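Gamma-glutamyltransferase 1 Threonine peptidase. MEROPS family T03 (Pseudomonas nitroreducens, PDB 7D9E) catalyses the transfer of gamma-glutamyl groups from donors such as glutathione to amino acids, or to water, as an N-terminal nucleophile enzyme. Local coordinates at the interface of chains A and B. Numbering follows the deposited sequence. Chains: chain A, Gamma-glutamyltransferase 1 Threonine peptidase. MEROPS family T03; chain B, Gamma-glutamyltransferase 1 Threonine peptidase. MEROPS family T03.

The interface of chains A and B. Residues chain A 187, 201, 225-226, 229; chain B 28-32.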
loop_
_atom_site.group_PDB
_atom_site.type_symbol
_atom_site.label_atom_id
_atom_site.label_comp_id
_atom_site.label_asym_id
_atom_site.label_seq_id
_atom_site.Cartn_x
_atom_site.Cartn_y
_atom_site.Cartn_z
ATOM N N TYR A 187 -10.251 23.389 -1.649
ATOM C CA TYR A 187 -8.939 23.200 -2.245
ATOM C C TYR A 187 -8.948 22.334 -3.483
ATOM O O TYR A 187 -8.112 22.537 -4.354
ATOM C CB TYR A 187 -7.971 22.583 -1.225
ATOM C CG TYR A 187 -7.534 23.612 -0.213
ATOM C CD1 TYR A 187 -8.282 23.854 0.926
ATOM C CD2 TYR A 187 -6.388 24.365 -0.421
ATOM C CE1 TYR A 187 -7.896 24.822 1.836
ATOM C CE2 TYR A 187 -5.990 25.318 0.488
ATOM C CZ TYR A 187 -6.746 25.536 1.613
ATOM O OH TYR A 187 -6.341 26.495 2.510
ATOM N N GLU A 201 -0.346 26.874 -2.586
ATOM C CA GLU A 201 0.026 26.732 -1.178
ATOM C C GLU A 201 0.922 25.516 -0.985
ATOM O O GLU A 201 1.910 25.557 -0.236
ATOM C CB GLU A 201 -1.225 26.620 -0.308
ATOM C CG GLU A 201 -2.041 27.904 -0.199
ATOM C CD GLU A 201 -3.061 27.857 0.928
ATOM O OE1 GLU A 201 -3.441 26.740 1.340
ATOM O OE2 GLU A 201 -3.514 28.938 1.375
ATOM N N LEU A 225 0.943 25.205 10.934
ATOM C CA LEU A 225 -0.312 25.230 10.191
ATOM C C LEU A 225 -1.120 23.963 10.428
ATOM O O LEU A 225 -2.353 24.005 10.519
ATOM C CB LEU A 225 -0.030 25.393 8.699
ATOM C CG LEU A 225 0.564 26.748 8.302
ATOM C CD1 LEU A 225 0.980 26.728 6.845
ATOM C CD2 LEU A 225 -0.445 27.868 8.578
ATOM N N LEU A 226 -0.441 22.823 10.530
ATOM C CA LEU A 226 -1.132 21.568 10.817
ATOM C C LEU A 226 -1.781 21.635 12.190
ATOM O O LEU A 226 -2.944 21.254 12.365
ATOM C CB LEU A 226 -0.135 20.407 10.718
ATOM C CG LEU A 226 -0.709 18.999 10.639
ATOM C CD1 LEU A 226 0.380 18.064 10.112
ATOM C CD2 LEU A 226 -1.160 18.494 11.980
ATOM N N GLN A 229 -4.866 23.724 12.120
ATOM C CA GLN A 229 -6.013 23.050 11.531
ATOM C C GLN A 229 -6.628 22.069 12.520
ATOM O O GLN A 229 -7.852 21.926 12.577
ATOM C CB GLN A 229 -5.585 22.333 10.261
ATOM C CG GLN A 229 -6.735 21.768 9.467
ATOM C CD GLN A 229 -7.512 22.852 8.779
ATOM O OE1 GLN A 229 -6.938 23.837 8.303
ATOM N NE2 GLN A 229 -8.826 22.710 8.760
ATOM N N VAL B 28 -9.620 16.551 5.042
ATOM C CA VAL B 28 -9.157 17.767 5.694
ATOM C C VAL B 28 -7.882 18.242 5.013
ATOM O O VAL B 28 -6.880 17.519 4.977
ATOM C CB VAL B 28 -8.901 17.494 7.181
ATOM C CG1 VAL B 28 -8.397 18.750 7.876
ATOM C CG2 VAL B 28 -10.169 16.981 7.850
ATOM N N VAL B 29 -7.905 19.470 4.526
ATOM C CA VAL B 29 -6.731 20.144 3.994
ATOM C C VAL B 29 -6.182 21.084 5.052
ATOM O O VAL B 29 -6.935 21.818 5.698
ATOM C CB VAL B 29 -7.065 20.929 2.716
ATOM C CG1 VAL B 29 -5.797 21.529 2.128
ATOM C CG2 VAL B 29 -7.751 20.009 1.733
ATOM N N VAL B 30 -4.862 21.071 5.218
ATOM C CA VAL B 30 -4.224 21.981 6.164
ATOM C C VAL B 30 -4.248 23.381 5.564
ATOM O O VAL B 30 -3.514 23.680 4.618
ATOM C CB VAL B 30 -2.800 21.536 6.500
ATOM C CG1 VAL B 30 -2.121 22.568 7.385
ATOM C CG2 VAL B 30 -2.847 20.183 7.177
ATOM N N LYS B 31 -5.095 24.242 6.108
ATOM C CA LYS B 31 -5.221 25.588 5.570
ATOM C C LYS B 31 -3.862 26.276 5.583
ATOM O O LYS B 31 -3.140 26.237 6.585
ATOM C CB LYS B 31 -6.216 26.388 6.417
ATOM C CG LYS B 31 -6.447 27.817 5.953
ATOM C CD LYS B 31 -7.598 28.466 6.731
ATOM N N GLY B 32 -3.528 26.925 4.467
ATOM C CA GLY B 32 -2.273 27.613 4.317
ATOM C C GLY B 32 -1.137 26.755 3.803
ATOM O O GLY B 32 -0.137 27.307 3.329
HETATM O O HOH W 1 -3.800 26.054 9.234
HETATM O O HOH W 2 2.404 26.985 2.225
#
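The phenol ring of A:Tyr187 lies flat against B:Val29, whose CG1 methyl sits over the middle of one ring face, 3.6 Å from the ring centroid. This CH-pi contact belongs to the tightly packed part of an interface between the two subunits of the mature enzyme, the large chain A and the small chain B that carries the nucleophilic threonine. An extended loop of chain B, residues 28-32, threads between helices 184-188 and 200-212 on one side and helix 221-233 on the other. With CG1 anti to the backbone N (chi1 -176°), the branched valine presents one methyl to the ring face and turns CG2 towards the tyrosine CB. At the ring's far end the hydroxyl OH donates a hydrogen bond to the carboxylate OE1 of A:Glu201, 3.1 Å away, on the syn side of that oxygen. The carboxylate, lying at the ring edge, is probably steadied by this bond, and CD of A:Glu201 lies 3.5 Å from CA of B:Gly32. Glycine suits this place because its phi is positive and a side chain would run at the methyls of A:Leu225. An alanine in place of A:Tyr187 would probably leave the B:Val29 methyl facing a gap and the A:Glu201 carboxylate without its phenol partner, freer to turn.

Opposite, A:Gln229 bends at chi2 (73°) to bring its amide across the loop; a glutamine suits this place because its carbonyl can accept from a backbone N-H. The small, branched B:Val30 can lie close to helix 221-233, its CG1 methyl 3.5 Å from O of A:Leu225 and 3.7 Å from CA of A:Leu226. The looser side is bridged by water: one molecule links A:Glu201 O to B:Gly32 O, and another joins A:Leu225 O to B:Lys31 O. Back on the close side, B:Lys31, modelled only as far as CD, brings its CB and backbone N-H to A:Gln229: its N donates to OE1 of A:Gln229 at 2.9 Å, nearly straight at the hydrogen (166°) but from above the amide plane.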